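Local coordinates for protein purine nucleosidase, (IunH-1) (Sulfolobus solfataricus, PDB 3T8J) that belongs to the nucleoside hydrolase family and holds a sodium ion in a metal site within its fold, at residues 11-16 against 234-239; 82-87 against 215-220. All coordinates share one frame; numbering follows the deposited sequence. Where two conformers were deposited one is given.

Interaction 1. Residues 11-16 against 234-239; sequences AEDDVL and HPHPDA. With NA (sodium ion), chain B.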
loop_
_atom_site.group_PDB
_atom_site.type_symbol
_atom_site.label_atom_id
_atom_site.label_comp_id
_atom_site.label_asym_id
_atom_site.label_seq_id
_atom_site.Cartn_x
_atom_site.Cartn_y
_atom_site.Cartn_z
ATOM N N ALA A 11 -0.104 4.339 -32.613
ATOM C CA ALA A 11 -1.471 4.161 -33.098
ATOM C C ALA A 11 -1.852 5.448 -33.881
ATOM O O ALA A 11 -0.979 6.283 -34.215
ATOM C CB ALA A 11 -2.420 3.881 -31.910
ATOM N N GLU A 12 -3.130 5.632 -34.193
ATOM C CA GLU A 12 -3.557 6.721 -35.076
ATOM C C GLU A 12 -3.059 8.129 -34.697
ATOM O O GLU A 12 -2.524 8.845 -35.538
ATOM C CB GLU A 12 -5.085 6.689 -35.273
ATOM C CG GLU A 12 -5.963 7.151 -34.065
ATOM C CD GLU A 12 -5.741 6.369 -32.775
ATOM O OE1 GLU A 12 -6.234 5.207 -32.712
ATOM O OE2 GLU A 12 -5.092 6.913 -31.834
ATOM N N ASP A 13 -3.183 8.487 -33.427
ATOM C CA ASP A 13 -2.868 9.857 -33.029
ATOM C C ASP A 13 -1.354 10.071 -32.945
ATOM O O ASP A 13 -0.892 11.233 -33.007
ATOM C CB ASP A 13 -3.556 10.237 -31.706
ATOM C CG ASP A 13 -4.200 11.623 -31.744
ATOM O OD1 ASP A 13 -4.792 12.012 -32.780
ATOM O OD2 ASP A 13 -4.163 12.329 -30.723
ATOM N N ASP A 14 -0.569 8.994 -32.824
ATOM C CA ASP A 14 0.910 9.092 -32.906
ATOM C C ASP A 14 1.319 9.408 -34.344
ATOM O O ASP A 14 2.186 10.229 -34.591
ATOM C CB ASP A 14 1.607 7.781 -32.469
ATOM C CG ASP A 14 1.228 7.325 -31.078
ATOM O OD1 ASP A 14 2.010 7.620 -30.135
ATOM O OD2 ASP A 14 0.153 6.669 -30.909
ATOM N N VAL A 15 0.735 8.672 -35.304
ATOM C CA VAL A 15 0.972 8.950 -36.723
ATOM C C VAL A 15 0.615 10.394 -37.067
ATOM O O VAL A 15 1.424 11.124 -37.688
ATOM C CB VAL A 15 0.202 7.975 -37.641
ATOM C CG1 VAL A 15 0.358 8.402 -39.150
ATOM C CG2 VAL A 15 0.733 6.555 -37.413
ATOM N N LEU A 16 -0.557 10.855 -36.634
ATOM C CA LEU A 16 -0.940 12.236 -36.939
ATOM C C LEU A 16 -0.025 13.276 -36.269
ATOM O O LEU A 16 0.255 14.313 -36.852
ATOM C CB LEU A 16 -2.401 12.494 -36.579
ATOM C CG LEU A 16 -3.045 13.643 -37.350
ATOM C CD1 LEU A 16 -3.362 13.216 -38.792
ATOM C CD2 LEU A 16 -4.315 14.132 -36.662
ATOM N N HIS A 234 -14.589 11.918 -31.407
ATOM C CA HIS A 234 -13.344 11.288 -30.991
ATOM C C HIS A 234 -12.388 12.361 -30.488
ATOM O O HIS A 234 -12.462 13.523 -30.906
ATOM C CB HIS A 234 -12.696 10.433 -32.083
ATOM C CG HIS A 234 -12.155 11.201 -33.246
ATOM N ND1 HIS A 234 -12.862 11.385 -34.415
ATOM C CD2 HIS A 234 -10.946 11.774 -33.442
ATOM C CE1 HIS A 234 -12.116 12.065 -35.272
ATOM N NE2 HIS A 234 -10.954 12.322 -34.701
ATOM N N PRO A 235 -11.505 11.969 -29.573
ATOM C CA PRO A 235 -10.541 12.928 -29.048
ATOM C C PRO A 235 -9.201 12.894 -29.792
ATOM O O PRO A 235 -8.926 11.956 -30.541
ATOM C CB PRO A 235 -10.368 12.451 -27.619
ATOM C CG PRO A 235 -10.439 10.972 -27.726
ATOM C CD PRO A 235 -11.461 10.700 -28.814
ATOM N N HIS A 236 -8.371 13.916 -29.545
ATOM C CA HIS A 236 -7.031 14.050 -30.133
ATOM C C HIS A 236 -5.998 14.295 -29.013
ATOM O O HIS A 236 -5.384 15.366 -28.938
ATOM C CB HIS A 236 -7.012 15.221 -31.128
ATOM C CG HIS A 236 -7.381 14.854 -32.537
ATOM N ND1 HIS A 236 -6.717 13.882 -33.256
ATOM C CD2 HIS A 236 -8.287 15.399 -33.393
ATOM C CE1 HIS A 236 -7.220 13.816 -34.478
ATOM N NE2 HIS A 236 -8.177 14.724 -34.588
ATOM N N PRO A 237 -5.801 13.304 -28.129
ATOM C CA PRO A 237 -4.899 13.531 -27.000
ATOM C C PRO A 237 -3.485 13.915 -27.431
ATOM O O PRO A 237 -2.899 14.895 -26.912
ATOM C CB PRO A 237 -4.925 12.189 -26.239
ATOM C CG PRO A 237 -5.363 11.181 -27.245
ATOM C CD PRO A 237 -6.313 11.922 -28.169
ATOM N N ASP A 238 -2.903 13.150 -28.344
ATOM C CA ASP A 238 -1.522 13.386 -28.784
ATOM C C ASP A 238 -1.411 14.560 -29.751
ATOM O O ASP A 238 -0.471 15.354 -29.661
ATOM C CB ASP A 238 -0.959 12.102 -29.408
ATOM C CG ASP A 238 -1.115 10.912 -28.494
ATOM O OD1 ASP A 238 -1.042 11.070 -27.250
ATOM O OD2 ASP A 238 -1.340 9.785 -28.998
ATOM N N ALA A 239 -2.376 14.700 -30.652
ATOM C CA ALA A 239 -2.319 15.779 -31.622
ATOM C C ALA A 239 -2.494 17.155 -30.972
ATOM O O ALA A 239 -1.874 18.125 -31.406
ATOM C CB ALA A 239 -3.360 15.543 -32.751
HETATM NA NA NA B . 1.495 7.514 -27.901
HETATM O O HOH W 1 -0.801 7.307 -28.380
#

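Interaction 2. Residues 82-87 against 215-220; sequences GGIGDV and VSMYLH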
loop_
_atom_site.group_PDB
_atom_site.type_symbol
_atom_site.label_atom_id
_atom_site.label_comp_id
_atom_site.label_asym_id
_atom_site.label_seq_id
_atom_site.Cartn_x
_atom_site.Cartn_y
_atom_site.Cartn_z
ATOM N N GLY A 82 -4.336 -3.096 -35.678
ATOM C CA GLY A 82 -3.175 -2.464 -36.262
ATOM C C GLY A 82 -2.953 -1.053 -35.742
ATOM O O GLY A 82 -2.073 -0.343 -36.224
ATOM N N GLY A 83 -3.786 -0.622 -34.809
ATOM C CA GLY A 83 -3.625 0.727 -34.202
ATOM C C GLY A 83 -4.267 1.860 -35.001
ATOM O O GLY A 83 -4.396 3.001 -34.509
ATOM N N ILE A 84 -4.736 1.533 -36.203
ATOM C CA ILE A 84 -5.334 2.475 -37.144
ATOM C C ILE A 84 -6.532 1.767 -37.769
ATOM O O ILE A 84 -6.796 1.874 -38.969
ATOM C CB ILE A 84 -4.298 2.922 -38.206
ATOM C CG1 ILE A 84 -3.624 1.711 -38.876
ATOM C CG2 ILE A 84 -3.248 3.801 -37.552
ATOM C CD1 ILE A 84 -3.005 2.064 -40.250
ATOM N N GLY A 85 -7.264 1.066 -36.914
ATOM C CA GLY A 85 -8.245 0.081 -37.371
ATOM C C GLY A 85 -7.604 -1.289 -37.472
ATOM O O GLY A 85 -6.518 -1.507 -36.963
ATOM N N ASP A 86 -8.285 -2.238 -38.122
ATOM C CA ASP A 86 -7.742 -3.610 -38.145
ATOM C C ASP A 86 -6.684 -3.907 -39.214
ATOM O O ASP A 86 -6.097 -4.993 -39.192
ATOM C CB ASP A 86 -8.881 -4.647 -38.208
ATOM C CG ASP A 86 -9.691 -4.720 -36.884
ATOM O OD1 ASP A 86 -9.141 -4.516 -35.761
ATOM O OD2 ASP A 86 -10.898 -5.003 -36.977
ATOM N N VAL A 87 -6.452 -2.992 -40.165
ATOM C CA VAL A 87 -5.334 -3.142 -41.104
ATOM C C VAL A 87 -4.005 -3.142 -40.345
ATOM O O VAL A 87 -3.818 -2.349 -39.414
ATOM C CB VAL A 87 -5.306 -2.020 -42.166
ATOM C CG1 VAL A 87 -5.068 -0.687 -41.546
ATOM C CG2 VAL A 87 -4.246 -2.312 -43.230
ATOM N N VAL A 215 -9.595 9.642 -42.215
ATOM C CA VAL A 215 -10.882 8.954 -42.045
ATOM C C VAL A 215 -10.634 7.460 -41.820
ATOM O O VAL A 215 -11.202 6.872 -40.885
ATOM C CB VAL A 215 -11.829 9.222 -43.228
ATOM C CG1 VAL A 215 -13.087 8.325 -43.157
ATOM C CG2 VAL A 215 -12.198 10.700 -43.266
ATOM N N SER A 216 -9.770 6.859 -42.636
ATOM C CA SER A 216 -9.448 5.427 -42.505
ATOM C C SER A 216 -8.850 5.070 -41.138
ATOM O O SER A 216 -9.197 4.036 -40.538
ATOM C CB SER A 216 -8.491 5.013 -43.619
ATOM O OG SER A 216 -8.072 3.661 -43.490
ATOM N N MET A 217 -7.957 5.931 -40.654
ATOM C CA MET A 217 -7.231 5.662 -39.404
ATOM C C MET A 217 -8.056 5.873 -38.152
ATOM O O MET A 217 -7.742 5.271 -37.132
ATOM C CB MET A 217 -5.958 6.530 -39.299
ATOM C CG MET A 217 -4.847 6.178 -40.289
ATOM S SD MET A 217 -3.222 6.919 -39.888
ATOM C CE MET A 217 -3.660 8.659 -39.840
ATOM N N TYR A 218 -9.080 6.733 -38.233
ATOM C CA TYR A 218 -9.854 7.177 -37.057
ATOM C C TYR A 218 -11.235 6.542 -36.921
ATOM O O TYR A 218 -11.843 6.629 -35.860
ATOM C CB TYR A 218 -9.979 8.725 -37.013
ATOM C CG TYR A 218 -8.713 9.392 -36.500
ATOM C CD1 TYR A 218 -7.650 9.643 -37.363
ATOM C CD2 TYR A 218 -8.556 9.735 -35.152
ATOM C CE1 TYR A 218 -6.472 10.213 -36.917
ATOM C CE2 TYR A 218 -7.376 10.314 -34.701
ATOM C CZ TYR A 218 -6.332 10.544 -35.587
ATOM O OH TYR A 218 -5.135 11.129 -35.176
ATOM N N LEU A 219 -11.726 5.867 -37.953
ATOM C CA LEU A 219 -13.082 5.330 -37.890
ATOM C C LEU A 219 -13.311 4.407 -36.693
ATOM O O LEU A 219 -14.310 4.555 -35.984
ATOM C CB LEU A 219 -13.452 4.598 -39.176
ATOM C CG LEU A 219 -14.916 4.146 -39.236
ATOM C CD1 LEU A 219 -15.874 5.293 -38.876
ATOM C CD2 LEU A 219 -15.216 3.603 -40.600
ATOM N N HIS A 220 -12.424 3.434 -36.487
ATOM C CA HIS A 220 -12.598 2.462 -35.381
ATOM C C HIS A 220 -12.535 3.171 -34.030
ATOM O O HIS A 220 -13.377 2.937 -33.175
ATOM C CB HIS A 220 -11.539 1.333 -35.463
ATOM C CG HIS A 220 -11.622 0.327 -34.350
ATOM N ND1 HIS A 220 -11.988 -0.987 -34.548
ATOM C CD2 HIS A 220 -11.359 0.444 -33.024
ATOM C CE1 HIS A 220 -11.982 -1.630 -33.390
ATOM N NE2 HIS A 220 -11.594 -0.779 -32.449
#

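Interaction 1. Residues 11-16 against 234-239
Asp-13 reaches from the first turn of helix 12-23 to the start of helix 237-246 and makes a His-carboxylate hydrogen bond with His-236, beside the sodium site of this nucleoside hydrolase fold. Its OD1 offers the syn lone pair to His-236 ND1 at 2.7 Å, in the plane of the imidazole ring, and carboxylate and ring lie only 19° apart. The same OD1 is bonded to the hydroxyl of Tyr-218, and the far ring nitrogen, NE2, to that of Tyr-214, so the imidazole is held at both nitrogens. OD2 takes the backbone N-H of Ala-239 at 3.0 Å from above the carboxylate plane, together with a weak bond from Asp-238 N, so two N-H groups of the first turn grip it. Leu-16 CD2 packs 3.6 Å from His-236 CE1. A chi1 of -56° sets Asp-14 CG anti to the carbonyl carbon, 3.2 Å from the sodium, which OD1 binds at 2.3 Å with Asp-9 OD2, Ser-122 OG and the carbonyl oxygen of Ile-121. A sodium-bound water bridges Asp-14 OD2 (2.8 Å) and Asp-238 OD2 (2.6 Å) from one side, the two oxygens standing 3.9 Å apart.

Interaction 2. Residues 82-87 against 215-220
The irregular loop 82-87 lies against one side of helix 209-227, with Ile-84 CA 4.3 Å from Met-217 CA and Gly-85 CA 5.3 Å from His-220 CA, and no hydrogen bond joins the two segments. Gly-82 N donates to Gly-85 O, so the backbone folds back on itself within 82-85. At Gly-83 and Gly-85 phi is positive (84° and 91°), and a beta carbon there would press against the preceding carbonyl oxygen.

Ile-84 provides the apolar part of the contact. Its CG2 branch, anti to the carbonyl carbon, approaches Met-217 SD to 3.9 Å, while CB packs against Met-217 CG at the same separation. Met-217 thus touches the isoleucine with the middle of its chain, which bends at chi3 (-57°) and carries the methyl end away from the loop. One turn further along the helix, His-220 CB rests 4.0 Å from Gly-85 CA. The imidazole, whose CG is anti to the backbone N, has its NE2 bonded to the carbonyl oxygen of Lys-77, a second tie from the helix to the chain just ahead of the loop.

Around the contact, Ile-84 touches Glu-12 and Met-217 touches Val-15, both on helix 12-23, while Val-215 packs on helix 197-204; the loop itself runs between helices 76-79 and 101-111, and Gly-85 shares backbone bonds with His-79.

In the fold
From the N terminus the chain leaves strand 3-8, inside the mixed sheet, and enters helix 12-23, whose first turn is the early partner of interaction 1. It passes strands 27-33 and 60-62 before reaching loop 82-87, the early side of interaction 2. That contact closes when helix 209-227 arrives, 128 residues later. Helix 237-246 follows next and closes interaction 1, so interaction 2 is nested within the larger loop. Their centres are 11 Å apart, and they meet directly, at Tyr-218 and Asp-13 and where Gly-83 O packs on Ala-11 CB. The start of helix 12-23, with the residue before it, thus meets both late helices and loop 82-87.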